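Local structure of uncharacterized protein YqbN (Bacillus subtilis, 3KLU) at residues A[24-29]-A[131-136]; A[42-47]-A[93-98]; A[51-56]-A[82-87]; A[108-113]-A[121-126]. The protein is uncharacterised but probably acts as a chaperone in the assembly of a phage-type tail. One frame throughout, in Å; residues are numbered along the deposited sequence.

From the N terminus, strand 26-28 is the first element to be tied down: contact 1 joins it to the end of helix 120-133, closing a loop that holds the other three contacts. Strand 44-46, hydrogen-bonded beside 26-28, opens contact 2, which closes on the turn following strand 90-92. Within that loop lies contact 3, where helix 51-60 meets helix 78-89. Contact 4 follows contact 2 in series and pairs helix 109-116 with helix 120-133, so none of the loops cross. Contacts 2, 3 and 4 converge on W126, which touches F44 and F46 of the sheet, F95 of the following turn and A86 on helix 78-89, joining the three-stranded sheet to the helical layer.

Contact 1 of 4, residues A[24-29]-A[131-136]; sequences EEVEVP and IEINGF
V26 and E24 meet I133 in a small, mainly apolar surface contact between edge strand 26-28 and the last turn of helix 120-133. The tip of the isoleucine does most of the work. Its CD1 lies 3.7 Å from V26 CB and 3.9 Å from each of V26 CG1 and CG2, so the methyl nestles against the branch point of the valine and does not favour either arm. The two side chains run past each other in opposite directions. I133 CG1 stands anti to the carbonyl carbon (chi1 -76°), which sends CD1 to the valine and leaves the other branch, CG2, for E24. There the carboxylate atom E24 OE2 comes within 3.6 Å of I133 CG2, a van der Waals approach only; this oxygen is hydrogen-bonded to the backbone N of A48, although the side chain is poorly ordered. In the antiparallel sheet, strand 26-28 is outermost and pairs with strand 44-46, whose F46 also touches I133, so the isoleucine packs on two adjacent strands. The helix finishes immediately after I133 in a Schellman motif: F136 N donates to I131 O (3.2 Å) and G135 N to E132 O (2.9 Å), with G135 at C-prime in a positive-phi conformation (68°). N134, the first residue to leave helical geometry, engages its amide with other parts of the fold, OD1 accepting from I49 N and ND2 donating to T89 OG1 and A130 O.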
loop_
_atom_site.group_PDB
_atom_site.type_symbol
_atom_site.label_atom_id
_atom_site.label_comp_id
_atom_site.label_asym_id
_atom_site.label_seq_id
_atom_site.Cartn_x
_atom_site.Cartn_y
_atom_site.Cartn_z
ATOM N N GLU A 24 -8.458 -9.010 1.122
ATOM C CA GLU A 24 -8.231 -8.800 2.529
ATOM C C GLU A 24 -8.577 -7.503 3.248
ATOM O O GLU A 24 -9.689 -6.981 3.235
ATOM C CB GLU A 24 -6.758 -9.057 2.780
ATOM C CG GLU A 24 -5.861 -8.950 1.516
ATOM C CD GLU A 24 -5.887 -7.578 0.857
ATOM O OE1 GLU A 24 -6.413 -6.645 1.492
ATOM O OE2 GLU A 24 -5.378 -7.433 -0.282
ATOM N N GLU A 25 -7.519 -7.062 3.906
ATOM C CA GLU A 25 -7.347 -5.906 4.767
ATOM C C GLU A 25 -6.544 -6.662 5.810
ATOM O O GLU A 25 -7.072 -7.209 6.770
ATOM C CB GLU A 25 -8.655 -5.370 5.325
ATOM C CG GLU A 25 -9.115 -4.127 4.582
ATOM C CD GLU A 25 -9.492 -2.978 5.513
ATOM O OE1 GLU A 25 -9.319 -3.115 6.746
ATOM O OE2 GLU A 25 -9.961 -1.932 5.007
ATOM N N VAL A 26 -5.251 -6.747 5.526
ATOM C CA VAL A 26 -4.264 -7.456 6.313
ATOM C C VAL A 26 -3.480 -6.512 7.233
ATOM O O VAL A 26 -2.897 -5.522 6.769
ATOM C CB VAL A 26 -3.302 -8.142 5.336
ATOM C CG1 VAL A 26 -2.144 -8.769 6.052
ATOM C CG2 VAL A 26 -4.066 -9.173 4.536
ATOM N N GLU A 27 -3.467 -6.802 8.533
ATOM C CA GLU A 27 -2.730 -5.981 9.498
ATOM C C GLU A 27 -1.323 -6.529 9.618
ATOM O O GLU A 27 -1.133 -7.728 9.749
ATOM C CB GLU A 27 -3.367 -6.046 10.863
ATOM C CG GLU A 27 -4.432 -5.041 11.145
ATOM C CD GLU A 27 -4.895 -5.173 12.591
ATOM O OE1 GLU A 27 -5.678 -4.317 13.063
ATOM O OE2 GLU A 27 -4.459 -6.154 13.249
ATOM N N VAL A 28 -0.346 -5.638 9.608
ATOM C CA VAL A 28 1.054 -6.026 9.671
ATOM C C VAL A 28 1.810 -5.008 10.493
ATOM O O VAL A 28 1.778 -3.805 10.185
ATOM C CB VAL A 28 1.715 -6.011 8.272
ATOM C CG1 VAL A 28 3.139 -6.480 8.382
ATOM C CG2 VAL A 28 0.922 -6.858 7.282
ATOM N N PRO A 29 2.517 -5.464 11.538
ATOM C CA PRO A 29 3.289 -4.545 12.385
ATOM C C PRO A 29 4.619 -4.188 11.704
ATOM O O PRO A 29 5.657 -4.758 11.986
ATOM C CB PRO A 29 3.460 -5.330 13.671
ATOM C CG PRO A 29 3.629 -6.729 13.155
ATOM C CD PRO A 29 2.609 -6.848 12.021
ATOM N N ILE A 131 3.930 -4.993 -2.123
ATOM C CA ILE A 131 4.080 -5.702 -3.384
ATOM C C ILE A 131 3.517 -7.112 -3.224
ATOM O O ILE A 131 2.854 -7.643 -4.108
ATOM C CB ILE A 131 5.561 -5.777 -3.778
ATOM C CG1 ILE A 131 6.098 -4.364 -3.950
ATOM C CG2 ILE A 131 5.742 -6.579 -5.039
ATOM C CD1 ILE A 131 5.220 -3.507 -4.821
ATOM N N GLU A 132 3.777 -7.692 -2.061
ATOM C CA GLU A 132 3.324 -9.025 -1.744
ATOM C C GLU A 132 1.817 -9.040 -1.571
ATOM O O GLU A 132 1.157 -9.944 -2.057
ATOM C CB GLU A 132 4.004 -9.498 -0.459
ATOM C CG GLU A 132 3.453 -10.817 0.104
ATOM C CD GLU A 132 3.940 -11.096 1.521
ATOM O OE1 GLU A 132 5.135 -10.846 1.805
ATOM O OE2 GLU A 132 3.127 -11.566 2.342
ATOM N N ILE A 133 1.277 -8.058 -0.851
ATOM C CA ILE A 133 -0.159 -7.963 -0.644
ATOM C C ILE A 133 -0.937 -7.878 -1.996
ATOM O O ILE A 133 -2.125 -8.223 -2.064
ATOM C CB ILE A 133 -0.491 -6.713 0.198
ATOM C CG1 ILE A 133 -0.145 -6.960 1.672
ATOM C CG2 ILE A 133 -1.980 -6.353 0.062
ATOM C CD1 ILE A 133 -1.076 -7.881 2.385
ATOM N N ASN A 134 -0.277 -7.421 -3.063
ATOM C CA ASN A 134 -0.938 -7.309 -4.344
ATOM C C ASN A 134 -0.694 -8.556 -5.193
ATOM O O ASN A 134 -0.767 -8.499 -6.420
ATOM C CB ASN A 134 -0.432 -6.055 -5.066
ATOM C CG ASN A 134 -1.057 -4.804 -4.539
ATOM O OD1 ASN A 134 -2.233 -4.562 -4.744
ATOM N ND2 ASN A 134 -0.286 -4.010 -3.824
ATOM N N GLY A 135 -0.391 -9.670 -4.524
ATOM C CA GLY A 135 -0.125 -10.928 -5.205
ATOM C C GLY A 135 1.130 -11.032 -6.058
ATOM O O GLY A 135 1.310 -12.013 -6.768
ATOM N N PHE A 136 2.020 -10.056 -6.033
ATOM C CA PHE A 136 3.218 -10.194 -6.859
ATOM C C PHE A 136 4.292 -11.026 -6.188
ATOM O O PHE A 136 4.795 -10.665 -5.125
ATOM C CB PHE A 136 3.762 -8.826 -7.219
ATOM C CG PHE A 136 2.843 -8.051 -8.095
ATOM C CD1 PHE A 136 2.571 -8.495 -9.390
ATOM C CD2 PHE A 136 2.197 -6.917 -7.624
ATOM C CE1 PHE A 136 1.665 -7.825 -10.208
ATOM C CE2 PHE A 136 1.285 -6.229 -8.432
ATOM C CZ PHE A 136 1.018 -6.686 -9.727
#

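Contact 2 of 4, residues A[42-47]-A[93-98]; sequences VPFIFK and PTFKAK
A cis-proline at the exit of edge strand 90-92 packs by a CH-pi contact on F44 of the central strand 44-46. P93 CD sits 3.4 Å from the centroid of the F44 ring and only 3° off the ring normal. Because it is so well centred, the methylene is nearly equidistant from all six ring carbons, F44 CE2 and CD2 being marginally nearest at 3.6 Å. P93 CG leans over the far end of the ring, 4.0 Å from F44 CZ. The phenylalanine reaches this place with CG anti to its carbonyl carbon (chi1 -88°), which carries the ring beneath the proline although its CA and CB do not aim at it. F95 adds a lighter touch: its CZ lies 4.1 Å from F44 CE2, and the two side chains meet at roughly a right angle. The P93 carbonyl oxygen in turn stands over the centre of the F95 ring, 4.2 Å above its plane. Both phenylalanines are buried, and W126 of helix 120-133 meets each ring, edge-to-face in the case of F95. After the proline the backbone makes a type I turn from T94 to A97, closed by A97 N donating to T94 O at 3.0 Å, and A97 takes the N-cap position of helix 98-103. Proline CH-pi contact, then tight turn, then N-cap: this is a compact strand-to-helix connection, its proline set on the central strand of the antiparallel sheet and its F95 turned to the helices.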
loop_
_atom_site.group_PDB
_atom_site.type_symbol
_atom_site.label_atom_id
_atom_site.label_comp_id
_atom_site.label_asym_id
_atom_site.label_seq_id
_atom_site.Cartn_x
_atom_site.Cartn_y
_atom_site.Cartn_z
ATOM N N VAL A 42 1.092 -0.348 16.742
ATOM C CA VAL A 42 -0.005 0.020 15.861
ATOM C C VAL A 42 0.363 -0.578 14.519
ATOM O O VAL A 42 1.217 -0.040 13.815
ATOM C CB VAL A 42 -0.083 1.531 15.746
ATOM C CG1 VAL A 42 -1.154 1.901 14.774
ATOM C CG2 VAL A 42 -0.331 2.157 17.154
ATOM N N PRO A 43 -0.241 -1.722 14.154
ATOM C CA PRO A 43 0.102 -2.331 12.858
ATOM C C PRO A 43 -0.428 -1.557 11.657
ATOM O O PRO A 43 -1.396 -0.806 11.765
ATOM C CB PRO A 43 -0.520 -3.727 12.949
ATOM C CG PRO A 43 -1.747 -3.483 13.780
ATOM C CD PRO A 43 -1.267 -2.529 14.854
ATOM N N PHE A 44 0.240 -1.724 10.525
ATOM C CA PHE A 44 -0.214 -1.088 9.306
ATOM C C PHE A 44 -1.311 -1.991 8.759
ATOM O O PHE A 44 -1.263 -3.210 8.945
ATOM C CB PHE A 44 0.903 -1.062 8.285
ATOM C CG PHE A 44 1.776 0.121 8.381
ATOM C CD1 PHE A 44 2.104 0.659 9.603
ATOM C CD2 PHE A 44 2.320 0.663 7.241
ATOM C CE1 PHE A 44 3.000 1.753 9.684
ATOM C CE2 PHE A 44 3.215 1.752 7.298
ATOM C CZ PHE A 44 3.553 2.294 8.522
ATOM N N ILE A 45 -2.293 -1.386 8.091
ATOM C CA ILE A 45 -3.359 -2.128 7.449
ATOM C C ILE A 45 -3.182 -1.979 5.942
ATOM O O ILE A 45 -3.197 -0.840 5.393
ATOM C CB ILE A 45 -4.709 -1.591 7.817
ATOM C CG1 ILE A 45 -4.915 -1.740 9.308
ATOM C CG2 ILE A 45 -5.805 -2.376 7.072
ATOM C CD1 ILE A 45 -6.246 -1.143 9.763
ATOM N N PHE A 46 -2.990 -3.125 5.287
ATOM C CA PHE A 46 -2.805 -3.206 3.843
ATOM C C PHE A 46 -4.049 -3.820 3.213
ATOM O O PHE A 46 -4.823 -4.528 3.885
ATOM C CB PHE A 46 -1.608 -4.082 3.477
ATOM C CG PHE A 46 -0.260 -3.540 3.958
ATOM C CD1 PHE A 46 0.132 -3.677 5.294
ATOM C CD2 PHE A 46 0.641 -2.984 3.052
ATOM C CE1 PHE A 46 1.410 -3.278 5.705
ATOM C CE2 PHE A 46 1.919 -2.581 3.453
ATOM C CZ PHE A 46 2.307 -2.726 4.769
ATOM N N LYS A 47 -4.247 -3.512 1.933
ATOM C CA LYS A 47 -5.357 -4.029 1.150
ATOM C C LYS A 47 -5.005 -3.801 -0.301
ATOM O O LYS A 47 -4.903 -2.659 -0.737
ATOM C CB LYS A 47 -6.651 -3.293 1.457
ATOM C CG LYS A 47 -7.850 -3.866 0.711
ATOM C CD LYS A 47 -9.037 -2.911 0.826
ATOM C CE LYS A 47 -10.327 -3.628 0.535
ATOM N NZ LYS A 47 -10.160 -4.248 -0.794
ATOM N N PRO A 93 -1.368 3.551 7.933
ATOM C CA PRO A 93 -1.736 4.947 7.688
ATOM C C PRO A 93 -1.751 5.266 6.197
ATOM O O PRO A 93 -0.964 4.715 5.455
ATOM C CB PRO A 93 -0.629 5.698 8.428
ATOM C CG PRO A 93 0.593 4.898 8.020
ATOM C CD PRO A 93 0.104 3.421 8.090
ATOM N N THR A 94 -2.652 6.132 5.736
ATOM C CA THR A 94 -2.616 6.473 4.328
ATOM C C THR A 94 -1.796 7.747 4.239
ATOM O O THR A 94 -2.178 8.796 4.762
ATOM C CB THR A 94 -4.012 6.707 3.708
ATOM O OG1 THR A 94 -3.881 7.351 2.421
ATOM C CG2 THR A 94 -4.829 7.531 4.597
ATOM N N PHE A 95 -0.660 7.638 3.558
ATOM C CA PHE A 95 0.280 8.753 3.417
ATOM C C PHE A 95 -0.177 9.949 2.612
ATOM O O PHE A 95 0.529 10.970 2.520
ATOM C CB PHE A 95 1.611 8.216 2.898
ATOM C CG PHE A 95 2.240 7.253 3.841
ATOM C CD1 PHE A 95 2.406 7.608 5.183
ATOM C CD2 PHE A 95 2.686 6.015 3.407
ATOM C CE1 PHE A 95 3.019 6.742 6.101
ATOM C CE2 PHE A 95 3.310 5.111 4.307
ATOM C CZ PHE A 95 3.477 5.479 5.655
ATOM N N LYS A 96 -1.377 9.827 2.058
ATOM C CA LYS A 96 -1.961 10.906 1.291
ATOM C C LYS A 96 -2.753 11.804 2.227
ATOM O O LYS A 96 -3.135 12.894 1.844
ATOM C CB LYS A 96 -2.909 10.349 0.237
ATOM C CG LYS A 96 -2.224 9.549 -0.807
ATOM C CD LYS A 96 -3.172 9.288 -1.910
ATOM C CE LYS A 96 -2.501 8.448 -2.975
ATOM N NZ LYS A 96 -3.381 8.353 -4.163
ATOM N N ALA A 97 -2.990 11.345 3.445
ATOM C CA ALA A 97 -3.773 12.122 4.405
ATOM C C ALA A 97 -3.207 13.504 4.557
ATOM O O ALA A 97 -1.992 13.680 4.730
ATOM C CB ALA A 97 -3.800 11.439 5.762
ATOM N N LYS A 98 -4.096 14.484 4.496
ATOM C CA LYS A 98 -3.711 15.874 4.654
ATOM C C LYS A 98 -2.953 16.069 5.949
ATOM O O LYS A 98 -1.978 16.806 5.995
ATOM C CB LYS A 98 -4.938 16.783 4.694
ATOM C CG LYS A 98 -4.569 18.252 4.808
ATOM C CD LYS A 98 -3.550 18.601 3.737
ATOM C CE LYS A 98 -3.378 20.102 3.531
ATOM N NZ LYS A 98 -2.251 20.389 2.574
#

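Contact 3 of 4, residues A[51-56]-A[82-87]; sequences TDRIDE and YARIAV
I54 and I85 form the apolar centre of a helix-to-helix packing contact between helices 51-60 and 78-89, and they account for most of the surface it buries. The touch is light: I54 CG2 approaches I85 CD1 to 4.3 Å, while I54 CA and I85 CA, the closest CA pair of the two segments, are 7.0 Å apart. I85 has an extended outer chain (chi2 179°), which carries CD1 out from its helix towards I54. Neighbours fill in around the pair, with L57 of helix 51-60 and N134 against I85, and I49 and F136 against I54.

On another flank R53 and R84 bring their guanidinium groups together, NH2 to NH2 at 4.5 Å. Carboxylates of E56, E60 and E88 probably offset these like charges. R84 NH2 forms a salt bridge with E60 and R53 NE another with E88, the latter tying the first helix to the second. Within its own helix R53 NH1 also reaches E56 OE2 at 3.0 Å; that salt bridge includes a weak, bent hydrogen bond (129° at the hydrogen), and the E56 carboxyl carbon lies at the guanidinium edge, in its plane. Back on the apolar side, the terminal methyl of I85 also abuts the aromatic edge of Y82 one turn earlier, with I85 CD1 in the ring plane 3.9 Å from Y82 CD1.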
loop_
_atom_site.group_PDB
_atom_site.type_symbol
_atom_site.label_atom_id
_atom_site.label_comp_id
_atom_site.label_asym_id
_atom_site.label_seq_id
_atom_site.Cartn_x
_atom_site.Cartn_y
_atom_site.Cartn_z
ATOM N N THR A 51 -6.065 -4.374 -10.398
ATOM C CA THR A 51 -5.160 -4.581 -11.502
ATOM C C THR A 51 -5.258 -3.362 -12.423
ATOM O O THR A 51 -4.246 -2.855 -12.887
ATOM C CB THR A 51 -5.542 -5.889 -12.221
ATOM O OG1 THR A 51 -5.398 -6.988 -11.295
ATOM C CG2 THR A 51 -4.685 -6.079 -13.478
ATOM N N ASP A 52 -6.474 -2.875 -12.657
ATOM C CA ASP A 52 -6.679 -1.689 -13.490
ATOM C C ASP A 52 -5.840 -0.536 -12.917
ATOM O O ASP A 52 -5.177 0.203 -13.644
ATOM C CB ASP A 52 -8.170 -1.245 -13.490
ATOM C CG ASP A 52 -9.068 -2.085 -14.437
ATOM O OD1 ASP A 52 -8.535 -2.973 -15.124
ATOM O OD2 ASP A 52 -10.313 -1.861 -14.501
ATOM N N ARG A 53 -5.873 -0.392 -11.601
ATOM C CA ARG A 53 -5.162 0.709 -10.959
ATOM C C ARG A 53 -3.656 0.605 -11.036
ATOM O O ARG A 53 -2.955 1.616 -11.128
ATOM C CB ARG A 53 -5.591 0.828 -9.496
ATOM C CG ARG A 53 -4.944 1.995 -8.797
ATOM C CD ARG A 53 -5.107 3.324 -9.599
ATOM N NE ARG A 53 -4.461 4.423 -8.880
ATOM C CZ ARG A 53 -4.205 5.636 -9.372
ATOM N NH1 ARG A 53 -4.526 5.969 -10.623
ATOM N NH2 ARG A 53 -3.625 6.537 -8.587
ATOM N N ILE A 54 -3.152 -0.625 -10.988
ATOM C CA ILE A 54 -1.722 -0.850 -11.060
ATOM C C ILE A 54 -1.300 -0.463 -12.481
ATOM O O ILE A 54 -0.155 -0.049 -12.742
ATOM C CB ILE A 54 -1.412 -2.327 -10.743
ATOM C CG1 ILE A 54 -1.731 -2.604 -9.254
ATOM C CG2 ILE A 54 0.018 -2.631 -11.026
ATOM C CD1 ILE A 54 -1.953 -4.077 -8.874
ATOM N N ASP A 55 -2.247 -0.582 -13.407
ATOM C CA ASP A 55 -1.964 -0.226 -14.782
ATOM C C ASP A 55 -1.832 1.270 -14.933
ATOM O O ASP A 55 -0.862 1.737 -15.503
ATOM C CB ASP A 55 -3.050 -0.746 -15.710
ATOM C CG ASP A 55 -2.897 -2.224 -16.005
ATOM O OD1 ASP A 55 -1.739 -2.697 -16.065
ATOM O OD2 ASP A 55 -3.928 -2.906 -16.192
ATOM N N GLU A 56 -2.791 2.037 -14.434
ATOM C CA GLU A 56 -2.645 3.473 -14.569
ATOM C C GLU A 56 -1.374 3.940 -13.864
ATOM O O GLU A 56 -0.770 4.927 -14.265
ATOM C CB GLU A 56 -3.800 4.234 -13.956
ATOM C CG GLU A 56 -5.095 3.521 -13.871
ATOM C CD GLU A 56 -6.083 4.389 -13.143
ATOM O OE1 GLU A 56 -6.994 3.868 -12.462
ATOM O OE2 GLU A 56 -5.941 5.620 -13.260
ATOM N N TYR A 82 6.590 1.517 -7.687
ATOM C CA TYR A 82 6.320 0.644 -6.562
ATOM C C TYR A 82 5.917 1.392 -5.303
ATOM O O TYR A 82 5.043 0.962 -4.550
ATOM C CB TYR A 82 7.541 -0.239 -6.302
ATOM C CG TYR A 82 7.795 -1.168 -7.449
ATOM C CD1 TYR A 82 6.730 -1.785 -8.084
ATOM C CD2 TYR A 82 9.089 -1.440 -7.907
ATOM C CE1 TYR A 82 6.922 -2.655 -9.149
ATOM C CE2 TYR A 82 9.301 -2.321 -8.986
ATOM C CZ TYR A 82 8.195 -2.924 -9.597
ATOM O OH TYR A 82 8.319 -3.807 -10.653
ATOM N N ALA A 83 6.553 2.535 -5.092
ATOM C CA ALA A 83 6.271 3.329 -3.917
ATOM C C ALA A 83 4.816 3.780 -3.984
ATOM O O ALA A 83 4.083 3.705 -2.985
ATOM C CB ALA A 83 7.226 4.543 -3.845
ATOM N N ARG A 84 4.398 4.252 -5.154
ATOM C CA ARG A 84 3.032 4.707 -5.302
ATOM C C ARG A 84 2.098 3.527 -5.028
ATOM O O ARG A 84 1.071 3.691 -4.397
ATOM C CB ARG A 84 2.779 5.238 -6.714
ATOM C CG ARG A 84 3.854 6.121 -7.301
ATOM C CD ARG A 84 3.633 7.593 -7.058
ATOM N NE ARG A 84 2.243 8.009 -7.252
ATOM C CZ ARG A 84 1.626 8.121 -8.423
ATOM N NH1 ARG A 84 2.262 7.844 -9.557
ATOM N NH2 ARG A 84 0.362 8.536 -8.457
ATOM N N ILE A 85 2.451 2.327 -5.485
ATOM C CA ILE A 85 1.592 1.159 -5.246
ATOM C C ILE A 85 1.414 0.929 -3.733
ATOM O O ILE A 85 0.271 0.686 -3.230
ATOM C CB ILE A 85 2.198 -0.138 -5.862
ATOM C CG1 ILE A 85 2.276 -0.030 -7.387
ATOM C CG2 ILE A 85 1.356 -1.333 -5.453
ATOM C CD1 ILE A 85 2.899 -1.265 -8.089
ATOM N N ALA A 86 2.547 0.995 -3.021
ATOM C CA ALA A 86 2.579 0.804 -1.572
ATOM C C ALA A 86 1.716 1.847 -0.864
ATOM O O ALA A 86 0.906 1.505 0.018
ATOM C CB ALA A 86 4.046 0.879 -1.052
ATOM N N VAL A 87 1.890 3.118 -1.240
ATOM C CA VAL A 87 1.088 4.171 -0.638
ATOM C C VAL A 87 -0.403 3.817 -0.756
ATOM O O VAL A 87 -1.117 3.849 0.224
ATOM C CB VAL A 87 1.379 5.545 -1.322
ATOM C CG1 VAL A 87 0.247 6.585 -1.001
ATOM C CG2 VAL A 87 2.708 6.101 -0.788
#

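Contact 4 of 4, residues A[108-113]-A[121-126]; sequences DPVEVA and GEYANW
A113 packs against W126 and Y123 where helix 109-116 meets helix 120-133. The tight part is its contact with the tryptophan: A113 CB lies 3.7 Å from W126 CH2 and 3.8 Å from CZ3, so the methyl meets the far end of the six-membered ring obliquely, shared between two neighbouring carbons. The same methyl also comes to the edge of the Y123 ring, near its plane, 4.1 Å from CE1. Both aromatic side chains leave their helix with CG anti to the backbone N (chi1 167° for W126, -174° for Y123), which projects the rings side by side towards the alanine. That reach is needed, because the axes of the two short helical segments are 12.2 Å apart and inclined at 130°. A86 of helix 78-89 and F95 also press on this group, and W126 NE1 is hydrogen-bonded to T90 OG1, which pins the indole from the sheet side.

The packing is looser towards the tyrosine hydroxyl, where Y123 OH only grazes V110 CG1 at 4.0 Å and the tyrosine is partly exposed. Further out, A124 and N125 face solvent. At the start of the first helix D108 serves as N-cap, accepting a weak bond from V110 N to its OD1 (3.3 Å), an oxygen that also forms a salt bridge with R80. With large aromatics spanning the distance to a small alanine, these are two consecutive helices joined by a short connection, a helical hairpin with its arms at a wide angle.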
loop_
_atom_site.group_PDB
_atom_site.type_symbol
_atom_site.label_atom_id
_atom_site.label_comp_id
_atom_site.label_asym_id
_atom_site.label_seq_id
_atom_site.Cartn_x
_atom_site.Cartn_y
_atom_site.Cartn_z
ATOM N N ASP A 108 4.176 15.229 -1.210
ATOM C CA ASP A 108 4.494 13.970 -1.875
ATOM C C ASP A 108 4.272 12.808 -0.910
ATOM O O ASP A 108 5.066 12.603 0.024
ATOM C CB ASP A 108 5.936 13.968 -2.340
ATOM C CG ASP A 108 6.245 12.799 -3.248
ATOM O OD1 ASP A 108 5.314 12.014 -3.546
ATOM O OD2 ASP A 108 7.425 12.663 -3.658
ATOM N N PRO A 109 3.185 12.035 -1.127
ATOM C CA PRO A 109 2.829 10.892 -0.288
ATOM C C PRO A 109 3.967 9.884 -0.155
ATOM O O PRO A 109 4.093 9.225 0.879
ATOM C CB PRO A 109 1.592 10.309 -0.981
ATOM C CG PRO A 109 1.042 11.477 -1.762
ATOM C CD PRO A 109 2.278 12.136 -2.287
ATOM N N VAL A 110 4.804 9.769 -1.173
ATOM C CA VAL A 110 5.930 8.845 -1.108
ATOM C C VAL A 110 7.000 9.407 -0.164
ATOM O O VAL A 110 7.707 8.660 0.523
ATOM C CB VAL A 110 6.549 8.624 -2.507
ATOM C CG1 VAL A 110 7.894 7.872 -2.385
ATOM C CG2 VAL A 110 5.553 7.832 -3.393
ATOM N N GLU A 111 7.108 10.722 -0.111
ATOM C CA GLU A 111 8.093 11.371 0.776
ATOM C C GLU A 111 7.519 11.270 2.204
ATOM O O GLU A 111 8.247 11.033 3.168
ATOM C CB GLU A 111 8.284 12.843 0.343
ATOM C CG GLU A 111 9.407 13.619 0.999
ATOM C CD GLU A 111 10.726 12.885 1.027
ATOM O OE1 GLU A 111 11.103 12.204 0.038
ATOM O OE2 GLU A 111 11.406 13.013 2.068
ATOM N N VAL A 112 6.202 11.420 2.325
ATOM C CA VAL A 112 5.585 11.276 3.623
ATOM C C VAL A 112 5.987 9.889 4.127
ATOM O O VAL A 112 6.405 9.732 5.266
ATOM C CB VAL A 112 4.014 11.311 3.575
ATOM C CG1 VAL A 112 3.478 11.191 5.036
ATOM C CG2 VAL A 112 3.495 12.573 2.928
ATOM N N ALA A 113 5.860 8.879 3.277
ATOM C CA ALA A 113 6.230 7.529 3.700
ATOM C C ALA A 113 7.695 7.447 4.149
ATOM O O ALA A 113 7.996 6.850 5.190
ATOM C CB ALA A 113 5.966 6.490 2.553
ATOM N N GLY A 121 15.330 -0.238 7.030
ATOM C CA GLY A 121 14.678 -1.539 6.983
ATOM C C GLY A 121 13.158 -1.460 6.985
ATOM O O GLY A 121 12.527 -2.210 6.260
ATOM N N GLU A 122 12.572 -0.561 7.779
ATOM C CA GLU A 122 11.116 -0.442 7.835
ATOM C C GLU A 122 10.576 -0.049 6.467
ATOM O O GLU A 122 9.601 -0.600 5.972
ATOM C CB GLU A 122 10.677 0.636 8.835
ATOM C CG GLU A 122 11.125 0.406 10.266
ATOM C CD GLU A 122 10.825 1.625 11.147
ATOM O OE1 GLU A 122 10.705 2.748 10.585
ATOM O OE2 GLU A 122 10.715 1.460 12.395
ATOM N N TYR A 123 11.203 0.943 5.870
ATOM C CA TYR A 123 10.746 1.383 4.584
ATOM C C TYR A 123 10.811 0.269 3.534
ATOM O O TYR A 123 9.886 0.086 2.723
ATOM C CB TYR A 123 11.589 2.541 4.119
ATOM C CG TYR A 123 11.046 3.110 2.859
ATOM C CD1 TYR A 123 9.952 3.980 2.884
ATOM C CD2 TYR A 123 11.581 2.755 1.634
ATOM C CE1 TYR A 123 9.402 4.488 1.683
ATOM C CE2 TYR A 123 11.046 3.256 0.428
ATOM C CZ TYR A 123 9.962 4.118 0.459
ATOM O OH TYR A 123 9.450 4.621 -0.710
ATOM N N ALA A 124 11.912 -0.478 3.537
ATOM C CA ALA A 124 12.082 -1.536 2.547
ATOM C C ALA A 124 11.060 -2.616 2.802
ATOM O O ALA A 124 10.495 -3.163 1.875
ATOM C CB ALA A 124 13.499 -2.108 2.616
ATOM N N ASN A 125 10.817 -2.908 4.074
ATOM C CA ASN A 125 9.868 -3.941 4.445
ATOM C C ASN A 125 8.462 -3.539 4.078
ATOM O O ASN A 125 7.666 -4.363 3.664
ATOM C CB ASN A 125 9.926 -4.231 5.952
ATOM C CG ASN A 125 11.125 -5.086 6.350
ATOM O OD1 ASN A 125 11.769 -5.712 5.512
ATOM N ND2 ASN A 125 11.405 -5.136 7.647
ATOM N N TRP A 126 8.144 -2.268 4.265
ATOM C CA TRP A 126 6.816 -1.790 3.920
ATOM C C TRP A 126 6.580 -1.988 2.419
ATOM O O TRP A 126 5.534 -2.501 2.001
ATOM C CB TRP A 126 6.703 -0.318 4.280
ATOM C CG TRP A 126 5.513 0.342 3.700
ATOM C CD1 TRP A 126 4.206 0.172 4.064
ATOM C CD2 TRP A 126 5.522 1.370 2.704
ATOM N NE1 TRP A 126 3.402 1.042 3.360
ATOM C CE2 TRP A 126 4.185 1.787 2.518
ATOM C CE3 TRP A 126 6.536 1.983 1.956
ATOM C CZ2 TRP A 126 3.832 2.796 1.615
ATOM C CZ3 TRP A 126 6.190 2.980 1.058
ATOM C CH2 TRP A 126 4.836 3.378 0.896
#